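Local coordinates for subclass B3 metallo-beta-lactamase (Sphingobium indicum, PDB 7LUU), which probably hydrolyses beta-lactam antibiotics with a pair of zinc ions, as a subclass B3 metallo-beta-lactamase, at residues 63-77 and 262-276. Residues are numbered along the deposited sequence; the frame is centred on the assembly and turned at random. Where two conformers were deposited one is given.
Sequences RVFGNSYLVGFAGLS and ILISAHPDNAGAGRY. With ZN (zinc ion), chain C.
Ser77 OG is gripped twice: it donates to Ser265 O at 2.7 Å and accepts from a water that also donates to Arg275 O. With OG anti to its own carbonyl carbon, the hydroxyl lies beside the backbone N of Ser77, which donates almost straight (173°) to Ala266 O at 2.9 Å. One serine thus holds two successive carbonyls where strand 262-265 ends. Pro268 packs its CG and CD against the loop 74-77, its CG 3.4 Å from Ala74 O and its CD near Ser77 OG. Beyond it, His267 and Leu76 run side by side, CD2 of Leu76 lying 3.7 Å from CE1 of His267. His267 NE2 binds a zinc ion that Asp126 and His127 also hold, while ND1 donates to a water in the ring plane; that water donates in turn to Gly75 O and Asp269 OD1, which probably fixes the ring's rotation. Strands 62-65 and 262-265 belong to the two facing sheets of the metallo-beta-lactamase alpha-beta/beta-alpha sandwich, and the apolar side chains of the two strands and of Leu70 pack between them. Leu70 CD2 meets Ile264 CD1 at 3.9 Å, and Val64 CG1 touches Ile262 CD1. The same CG1 stands over the centre of the Tyr276 ring, a CH-pi contact 10° off the normal, and a water in the ring plane bridges Tyr276 OH to Arg63 O. Arg275, bent at chi3 (69°), turns one guanidinium face to Leu70, whose CB lies 3.7 Å from NH2, toward the rim of the group; NH2 reaches Gly72 O and Phe73 O through separate waters, and NH1 is hydrogen-bonded to Pro60 O and forms a salt bridge with Glu62.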
ATOM      1  N   ARG A  63      13.300 -12.678  -1.499  1.00 18.62           N
ATOM      2  CA  ARG A  63      14.003 -11.669  -0.693  1.00 15.55           C
ATOM      3  C   ARG A  63      14.297 -10.470  -1.582  1.00 21.92           C
ATOM      4  O   ARG A  63      14.715 -10.630  -2.744  1.00 25.03           O
ATOM      5  CB  ARG A  63      15.326 -12.221  -0.122  1.00 20.72           C
ATOM      6  CG  ARG A  63      16.118 -11.184   0.705  1.00 24.27           C
ATOM      7  CD  ARG A  63      17.617 -11.654   0.878  1.00 30.09           C
ATOM      8  NE  ARG A  63      17.642 -13.035   1.314  1.00 25.81           N
ATOM      9  CZ  ARG A  63      17.348 -13.433   2.537  1.00 31.14           C
ATOM     10  NH1 ARG A  63      17.030 -12.549   3.464  1.00 37.49           N
ATOM     11  NH2 ARG A  63      17.383 -14.730   2.851  1.00 41.72           N
ATOM     12  N   VAL A  64      14.018  -9.270  -1.074  1.00 16.59           N
ATOM     13  CA  VAL A  64      14.358  -8.030  -1.753  1.00 15.28           C
ATOM     14  C   VAL A  64      15.796  -7.684  -1.427  1.00 18.19           C
ATOM     15  O   VAL A  64      16.655  -7.591  -2.308  1.00 18.88           O
ATOM     16  CB  VAL A  64      13.414  -6.897  -1.313  1.00 15.19           C
ATOM     17  CG1 VAL A  64      13.753  -5.543  -1.958  1.00 18.61           C
ATOM     18  CG2 VAL A  64      11.955  -7.200  -1.777  1.00 16.34           C
ATOM     19  N   PHE A  65      16.063  -7.500  -0.145  1.00 17.08           N
ATOM     20  CA  PHE A  65      17.403  -7.188   0.306  1.00 17.68           C
ATOM     21  C   PHE A  65      17.376  -7.402   1.814  1.00 17.10           C
ATOM     22  O   PHE A  65      16.391  -7.072   2.474  1.00 16.88           O
ATOM     23  CB  PHE A  65      17.794  -5.741  -0.019  1.00 19.04           C
ATOM     24  CG  PHE A  65      19.212  -5.434   0.272  1.00 24.01           C
ATOM     25  CD1 PHE A  65      20.201  -5.860  -0.613  1.00 22.91           C
ATOM     26  CD2 PHE A  65      19.577  -4.704   1.403  1.00 23.53           C
ATOM     27  CE1 PHE A  65      21.548  -5.574  -0.370  1.00 26.17           C
ATOM     28  CE2 PHE A  65      20.963  -4.398   1.648  1.00 23.20           C
ATOM     29  CZ  PHE A  65      21.917  -4.872   0.799  1.00 23.23           C
ATOM     30  N   GLY A  66      18.422  -8.001   2.341  1.00 20.30           N
ATOM     31  CA  GLY A  66      18.433  -8.018   3.806  1.00 19.04           C
ATOM     32  C   GLY A  66      17.318  -8.859   4.343  1.00 21.58           C
ATOM     33  O   GLY A  66      16.996  -9.917   3.822  1.00 24.86           O
ATOM     34  N   ASN A  67      16.645  -8.257   5.321  0.58 18.55           N
ATOM     35  CA  ASN A  67      15.549  -8.803   6.081  0.58 18.62           C
ATOM     36  C   ASN A  67      14.194  -8.620   5.416  0.58 17.99           C
ATOM     37  O   ASN A  67      13.182  -8.924   6.035  0.58 16.09           O
ATOM     38  CB  ASN A  67      15.541  -8.149   7.484  0.58 21.61           C
ATOM     39  CG  ASN A  67      15.190  -6.582   7.508  0.58 27.29           C
ATOM     40  OD1 ASN A  67      15.100  -5.863   6.507  0.58 14.81           O
ATOM     41  ND2 ASN A  67      15.081  -6.068   8.742  0.58 29.07           N
ATOM     42  N   SER A  68      14.157  -8.128   4.178  1.00 15.31           N
ATOM     43  CA  SER A  68      12.910  -7.652   3.598  1.00 13.57           C
ATOM     44  C   SER A  68      12.584  -8.508   2.392  1.00 15.51           C
ATOM     45  O   SER A  68      13.471  -8.797   1.562  1.00 16.35           O
ATOM     46  CB  SER A  68      13.108  -6.150   3.163  1.00 14.54           C
ATOM     47  OG  SER A  68      13.260  -5.361   4.381  1.00 16.06           O
ATOM     48  N   TYR A  69      11.310  -8.851   2.277  1.00 13.31           N
ATOM     49  CA  TYR A  69      10.842  -9.813   1.284  1.00 14.63           C
ATOM     50  C   TYR A  69       9.568  -9.353   0.591  1.00 13.42           C
ATOM     51  O   TYR A  69       8.816  -8.531   1.093  1.00 14.24           O
ATOM     52  CB  TYR A  69      10.512 -11.171   1.943  1.00 14.81           C
ATOM     53  CG  TYR A  69      11.639 -11.747   2.741  1.00 15.16           C
ATOM     54  CD1 TYR A  69      11.926 -11.285   4.030  1.00 16.24           C
ATOM     55  CD2 TYR A  69      12.424 -12.759   2.209  1.00 18.21           C
ATOM     56  CE1 TYR A  69      12.994 -11.858   4.801  1.00 17.13           C
ATOM     57  CE2 TYR A  69      13.476 -13.328   2.972  1.00 19.39           C
ATOM     58  CZ  TYR A  69      13.741 -12.882   4.254  1.00 19.78           C
ATOM     59  OH  TYR A  69      14.804 -13.436   4.997  1.00 21.17           O
ATOM     60  N   LEU A  70       9.289  -9.994  -0.532  1.00 14.13           N
ATOM     61  CA  LEU A  70       7.989  -9.864  -1.202  1.00 13.62           C
ATOM     62  C   LEU A  70       7.204 -11.155  -1.076  1.00 13.63           C
ATOM     63  O   LEU A  70       7.724 -12.250  -1.364  1.00 15.85           O
ATOM     64  CB  LEU A  70       8.173  -9.570  -2.689  1.00 13.82           C
ATOM     65  CG  LEU A  70       8.708  -8.132  -2.851  1.00 13.91           C
ATOM     66  CD1 LEU A  70       9.059  -7.812  -4.306  1.00 16.46           C
ATOM     67  CD2 LEU A  70       7.803  -7.016  -2.216  1.00 17.01           C
ATOM     68  N   VAL A  71       5.943 -11.027  -0.673  1.00 13.00           N
ATOM     69  CA  VAL A  71       5.072 -12.213  -0.514  1.00 13.86           C
ATOM     70  C   VAL A  71       3.726 -12.009  -1.206  1.00 13.50           C
ATOM     71  O   VAL A  71       2.761 -12.736  -0.963  1.00 15.83           O
ATOM     72  CB  VAL A  71       4.846 -12.579   0.962  1.00 13.08           C
ATOM     73  CG1 VAL A  71       6.167 -13.105   1.559  1.00 14.05           C
ATOM     74  CG2 VAL A  71       4.269 -11.387   1.779  1.00 13.86           C
ATOM     75  N   GLY A  72       3.667 -11.038  -2.104  1.00 13.34           N
ATOM     76  CA  GLY A  72       2.471 -10.724  -2.846  1.00 12.99           C
ATOM     77  C   GLY A  72       2.366 -11.432  -4.193  1.00 13.50           C
ATOM     78  O   GLY A  72       2.634 -12.653  -4.294  1.00 16.85           O
ATOM     79  N   PHE A  73       1.803 -10.739  -5.171  1.00 12.66           N
ATOM     80  CA  PHE A  73       1.316 -11.359  -6.422  1.00 15.69           C
ATOM     81  C   PHE A  73       1.804 -10.557  -7.622  1.00 18.42           C
ATOM     82  O   PHE A  73       2.387  -9.490  -7.461  1.00 18.45           O
ATOM     83  CB  PHE A  73      -0.213 -11.388  -6.413  1.00 16.08           C
ATOM     84  CG  PHE A  73      -0.749 -11.988  -5.154  1.00 14.74           C
ATOM     85  CD1 PHE A  73      -0.847 -13.361  -5.059  1.00 17.18           C
ATOM     86  CD2 PHE A  73      -1.020 -11.205  -4.002  1.00 15.94           C
ATOM     87  CE1 PHE A  73      -1.286 -13.949  -3.880  1.00 21.54           C
ATOM     88  CE2 PHE A  73      -1.428 -11.817  -2.824  1.00 16.02           C
ATOM     89  CZ  PHE A  73      -1.573 -13.167  -2.741  1.00 17.85           C
ATOM     90  N   ALA A  74       1.464 -11.033  -8.850  1.00 16.91           N
ATOM     91  CA  ALA A  74       1.971 -10.335 -10.016  1.00 18.23           C
ATOM     92  C   ALA A  74       1.435  -8.930 -10.089  1.00 18.19           C
ATOM     93  O   ALA A  74       2.136  -8.018 -10.550  1.00 19.96           O
ATOM     94  CB  ALA A  74       1.619 -11.122 -11.287  1.00 20.27           C
ATOM     95  N   GLY A  75       0.205  -8.719  -9.649  1.00 16.16           N
ATOM     96  CA  GLY A  75      -0.405  -7.396  -9.819  1.00 17.21           C
ATOM     97  C   GLY A  75      -0.587  -6.573  -8.536  1.00 14.55           C
ATOM     98  O   GLY A  75      -1.062  -5.417  -8.614  1.00 15.32           O
ATOM     99  N   LEU A  76      -0.203  -7.120  -7.377  1.00 12.89           N
ATOM    100  CA  LEU A  76      -0.412  -6.416  -6.084  1.00 12.23           C
ATOM    101  C   LEU A  76       0.754  -6.761  -5.197  1.00 13.19           C
ATOM    102  O   LEU A  76       0.999  -7.940  -4.884  1.00 16.07           O
ATOM    103  CB  LEU A  76      -1.749  -6.882  -5.434  1.00 14.13           C
ATOM    104  CG  LEU A  76      -3.032  -6.516  -6.192  1.00 16.41           C
ATOM    105  CD1 LEU A  76      -4.246  -7.227  -5.626  1.00 19.61           C
ATOM    106  CD2 LEU A  76      -3.220  -4.988  -6.112  1.00 18.15           C
ATOM    107  N   SER A  77       1.429  -5.731  -4.723  1.00 12.65           N
ATOM    108  CA  SER A  77       2.599  -5.936  -3.871  1.00 11.98           C
ATOM    109  C   SER A  77       2.180  -6.132  -2.427  1.00 12.73           C
ATOM    110  O   SER A  77       1.336  -5.393  -1.905  1.00 13.72           O
ATOM    111  CB  SER A  77       3.537  -4.724  -3.939  1.00 11.47           C
ATOM    112  OG  SER A  77       3.973  -4.542  -5.301  1.00 13.74           O
ATOM    113  N   ILE A 262      15.510   1.426  -3.268  1.00 15.15           N
ATOM    114  CA  ILE A 262      14.651   0.387  -3.784  1.00 14.18           C
ATOM    115  C   ILE A 262      13.237   0.935  -3.700  1.00 15.52           C
ATOM    116  O   ILE A 262      12.855   1.453  -2.641  1.00 14.46           O
ATOM    117  CB  ILE A 262      14.785  -0.900  -2.967  1.00 14.46           C
ATOM    118  CG1 ILE A 262      16.128  -1.536  -3.273  1.00 16.85           C
ATOM    119  CG2 ILE A 262      13.609  -1.925  -3.332  1.00 17.50           C
ATOM    120  CD1 ILE A 262      16.378  -2.776  -2.343  1.00 17.19           C
ATOM    121  N   LEU A 263      12.467   0.804  -4.797  1.00 13.40           N
ATOM    122  CA  LEU A 263      11.062   1.248  -4.833  1.00 13.53           C
ATOM    123  C   LEU A 263      10.181   0.037  -5.065  1.00 12.75           C
ATOM    124  O   LEU A 263      10.339  -0.675  -6.076  1.00 12.72           O
ATOM    125  CB  LEU A 263      10.877   2.267  -5.990  1.00 13.15           C
ATOM    126  CG  LEU A 263       9.392   2.570  -6.281  1.00 14.16           C
ATOM    127  CD1 LEU A 263       8.697   3.244  -5.069  1.00 18.55           C
ATOM    128  CD2 LEU A 263       9.283   3.404  -7.533  1.00 15.33           C
ATOM    129  N   ILE A 264       9.279  -0.226  -4.126  1.00 12.57           N
ATOM    130  CA  ILE A 264       8.217  -1.236  -4.313  1.00 13.64           C
ATOM    131  C   ILE A 264       6.930  -0.459  -4.474  1.00 14.37           C
ATOM    132  O   ILE A 264       6.566   0.282  -3.567  1.00 16.47           O
ATOM    133  CB  ILE A 264       8.100  -2.166  -3.097  1.00 12.69           C
ATOM    134  CG1 ILE A 264       9.389  -2.964  -2.884  1.00 13.53           C
ATOM    135  CG2 ILE A 264       6.892  -3.149  -3.307  1.00 14.78           C
ATOM    136  CD1 ILE A 264       9.503  -3.533  -1.454  1.00 14.13           C
ATOM    137  N   SER A 265       6.248  -0.603  -5.623  1.00 12.32           N
ATOM    138  CA  SER A 265       4.974   0.128  -5.863  1.00 11.97           C
ATOM    139  C   SER A 265       3.792  -0.783  -5.491  1.00 12.97           C
ATOM    140  O   SER A 265       3.783  -1.943  -5.875  1.00 13.85           O
ATOM    141  CB  SER A 265       4.926   0.474  -7.379  1.00 15.19           C
ATOM    142  OG  SER A 265       3.633   0.930  -7.727  1.00 21.68           O
ATOM    143  N   ALA A 266       2.781  -0.258  -4.782  1.00 12.25           N
ATOM    144  CA  ALA A 266       1.594  -1.075  -4.428  1.00 14.05           C
ATOM    145  C   ALA A 266       1.027  -1.862  -5.629  1.00 14.57           C
ATOM    146  O   ALA A 266       0.767  -3.064  -5.522  1.00 14.41           O
ATOM    147  CB  ALA A 266       0.500  -0.175  -3.873  1.00 11.89           C
ATOM    148  N   HIS A 267       0.843  -1.219  -6.787  1.00 12.85           N
ATOM    149  CA  HIS A 267       0.678  -1.967  -8.036  1.00 12.06           C
ATOM    150  C   HIS A 267       2.054  -2.023  -8.696  1.00 13.96           C
ATOM    151  O   HIS A 267       2.519  -0.982  -9.178  1.00 13.14           O
ATOM    152  CB  HIS A 267      -0.297  -1.203  -8.956  1.00 12.96           C
ATOM    153  CG  HIS A 267      -1.719  -1.234  -8.470  1.00 14.32           C
ATOM    154  ND1 HIS A 267      -2.583  -2.265  -8.803  1.00 19.08           N
ATOM    155  CD2 HIS A 267      -2.400  -0.420  -7.645  1.00 17.31           C
ATOM    156  CE1 HIS A 267      -3.749  -2.049  -8.235  1.00 17.31           C
ATOM    157  NE2 HIS A 267      -3.663  -0.958  -7.485  1.00 15.91           N
ATOM    158  N   PRO A 268       2.719  -3.169  -8.788  1.00 14.10           N
ATOM    159  CA  PRO A 268       4.135  -3.141  -9.197  1.00 16.77           C
ATOM    160  C   PRO A 268       4.312  -2.682 -10.648  1.00 15.88           C
ATOM    161  O   PRO A 268       5.318  -2.027 -10.944  1.00 17.66           O
ATOM    162  CB  PRO A 268       4.606  -4.574  -8.968  1.00 19.21           C
ATOM    163  CG  PRO A 268       3.350  -5.384  -8.820  1.00 18.01           C
ATOM    164  CD  PRO A 268       2.250  -4.491  -8.326  1.00 14.74           C
ATOM    165  N   ASP A 269       3.310  -2.845 -11.484  1.00 16.51           N
ATOM    166  CA  ASP A 269       3.460  -2.391 -12.880  1.00 17.00           C
ATOM    167  C   ASP A 269       3.561  -0.873 -13.004  1.00 22.56           C
ATOM    168  O   ASP A 269       4.114  -0.357 -14.002  1.00 22.11           O
ATOM    169  CB  ASP A 269       2.301  -2.907 -13.709  1.00 26.76           C
ATOM    170  CG  ASP A 269       0.924  -2.748 -13.003  1.00 41.79           C
ATOM    171  OD1 ASP A 269       0.649  -3.371 -11.887  1.00 35.30           O
ATOM    172  OD2 ASP A 269       0.101  -2.012 -13.629  1.00 46.80           O
ATOM    173  N   ASN A 270       3.104  -0.127 -11.997  1.00 20.54           N
ATOM    174  CA  ASN A 270       3.284   1.325 -12.030  1.00 18.79           C
ATOM    175  C   ASN A 270       4.745   1.722 -11.990  1.00 22.68           C
ATOM    176  O   ASN A 270       5.097   2.835 -12.423  1.00 26.95           O
ATOM    177  CB  ASN A 270       2.604   2.011 -10.813  1.00 16.73           C
ATOM    178  CG  ASN A 270       1.085   1.882 -10.801  1.00 21.17           C
ATOM    179  OD1 ASN A 270       0.443   2.330  -9.830  1.00 19.41           O
ATOM    180  ND2 ASN A 270       0.509   1.281 -11.850  1.00 22.78           N
ATOM    181  N   ALA A 271       5.595   0.923 -11.362  1.00 20.25           N
ATOM    182  CA  ALA A 271       7.009   1.228 -11.310  1.00 23.84           C
ATOM    183  C   ALA A 271       7.772   0.531 -12.435  1.00 25.30           C
ATOM    184  O   ALA A 271       8.995   0.712 -12.556  1.00 29.75           O
ATOM    185  CB  ALA A 271       7.605   0.828  -9.986  1.00 21.60           C
ATOM    186  N   GLY A 272       7.105  -0.274 -13.230  1.00 22.96           N
ATOM    187  CA  GLY A 272       7.868  -0.840 -14.316  1.00 22.25           C
ATOM    188  C   GLY A 272       7.886  -2.349 -14.340  1.00 22.43           C
ATOM    189  O   GLY A 272       7.044  -2.995 -13.745  1.00 21.69           O
ATOM    190  N   ALA A 273       8.811  -2.880 -15.106  1.00 18.71           N
ATOM    191  CA  ALA A 273       8.903  -4.330 -15.287  1.00 18.88           C
ATOM    192  C   ALA A 273       9.453  -4.963 -14.017  1.00 20.63           C
ATOM    193  O   ALA A 273      10.392  -4.451 -13.412  1.00 27.59           O
ATOM    194  CB  ALA A 273       9.855  -4.616 -16.448  1.00 18.59           C
ATOM    195  N   GLY A 274       8.941  -6.100 -13.660  1.00 22.29           N
ATOM    196  CA  GLY A 274       9.557  -6.682 -12.476  1.00 24.35           C
ATOM    197  C   GLY A 274       8.864  -6.210 -11.209  1.00 19.75           C
ATOM    198  O   GLY A 274       7.936  -5.398 -11.213  1.00 22.31           O
ATOM    199  N   ARG A 275       9.332  -6.750 -10.101  1.00 14.21           N
ATOM    200  CA  ARG A 275       8.625  -6.617  -8.842  1.00 12.93           C
ATOM    201  C   ARG A 275       9.054  -5.419  -8.027  1.00 14.99           C
ATOM    202  O   ARG A 275       8.330  -5.038  -7.092  1.00 15.86           O
ATOM    203  CB  ARG A 275       8.876  -7.862  -7.995  1.00 15.82           C
ATOM    204  CG  ARG A 275       8.558  -9.140  -8.783  1.00 17.99           C
ATOM    205  CD  ARG A 275       8.617 -10.393  -7.884  1.00 15.29           C
ATOM    206  NE  ARG A 275       7.521 -10.438  -6.911  1.00 16.96           N
ATOM    207  CZ  ARG A 275       7.376 -11.432  -6.041  1.00 17.32           C
ATOM    208  NH1 ARG A 275       8.309 -12.404  -6.010  1.00 16.88           N
ATOM    209  NH2 ARG A 275       6.305 -11.463  -5.240  1.00 16.66           N
ATOM    210  N   TYR A 276      10.253  -4.891  -8.270  1.00 13.77           N
ATOM    211  CA  TYR A 276      10.634  -3.630  -7.664  1.00 13.80           C
ATOM    212  C   TYR A 276      11.667  -2.970  -8.555  1.00 17.28           C
ATOM    213  O   TYR A 276      12.282  -3.637  -9.392  1.00 17.00           O
ATOM    214  CB  TYR A 276      11.197  -3.828  -6.216  1.00 15.97           C
ATOM    215  CG  TYR A 276      12.409  -4.779  -6.063  1.00 16.79           C
ATOM    216  CD1 TYR A 276      12.206  -6.188  -5.896  1.00 15.24           C
ATOM    217  CD2 TYR A 276      13.710  -4.267  -6.070  1.00 15.90           C
ATOM    218  CE1 TYR A 276      13.315  -7.061  -5.718  1.00 15.26           C
ATOM    219  CE2 TYR A 276      14.813  -5.126  -5.860  1.00 16.99           C
ATOM    220  CZ  TYR A 276      14.571  -6.511  -5.674  1.00 17.01           C
ATOM    221  OH  TYR A 276      15.630  -7.356  -5.514  1.00 21.28           O
TER
HETATM  222 ZN    ZN C 302      -5.036  -0.283  -6.139  1.00 16.80          ZN
HETATM  223  O   HOH W   1      15.189  -9.747  -5.158  1.00 29.32           O
HETATM  224  O   HOH W   2       5.177 -13.759  -3.853  1.00 15.56           O
HETATM  225  O   HOH W   3       4.522  -9.173  -5.946  1.00 23.86           O
HETATM  226  O   HOH W   4      -1.831  -4.124 -10.886  1.00 22.58           O
HETATM  227  O   HOH W   5       6.110  -6.255  -5.903  1.00 15.36           O
HETATM  228  O   HOH W   6      -6.919   0.753  -5.451  1.00 19.96           O
HETATM  229  O   HOH W   7      -4.234   1.627  -6.137  1.00 21.00           O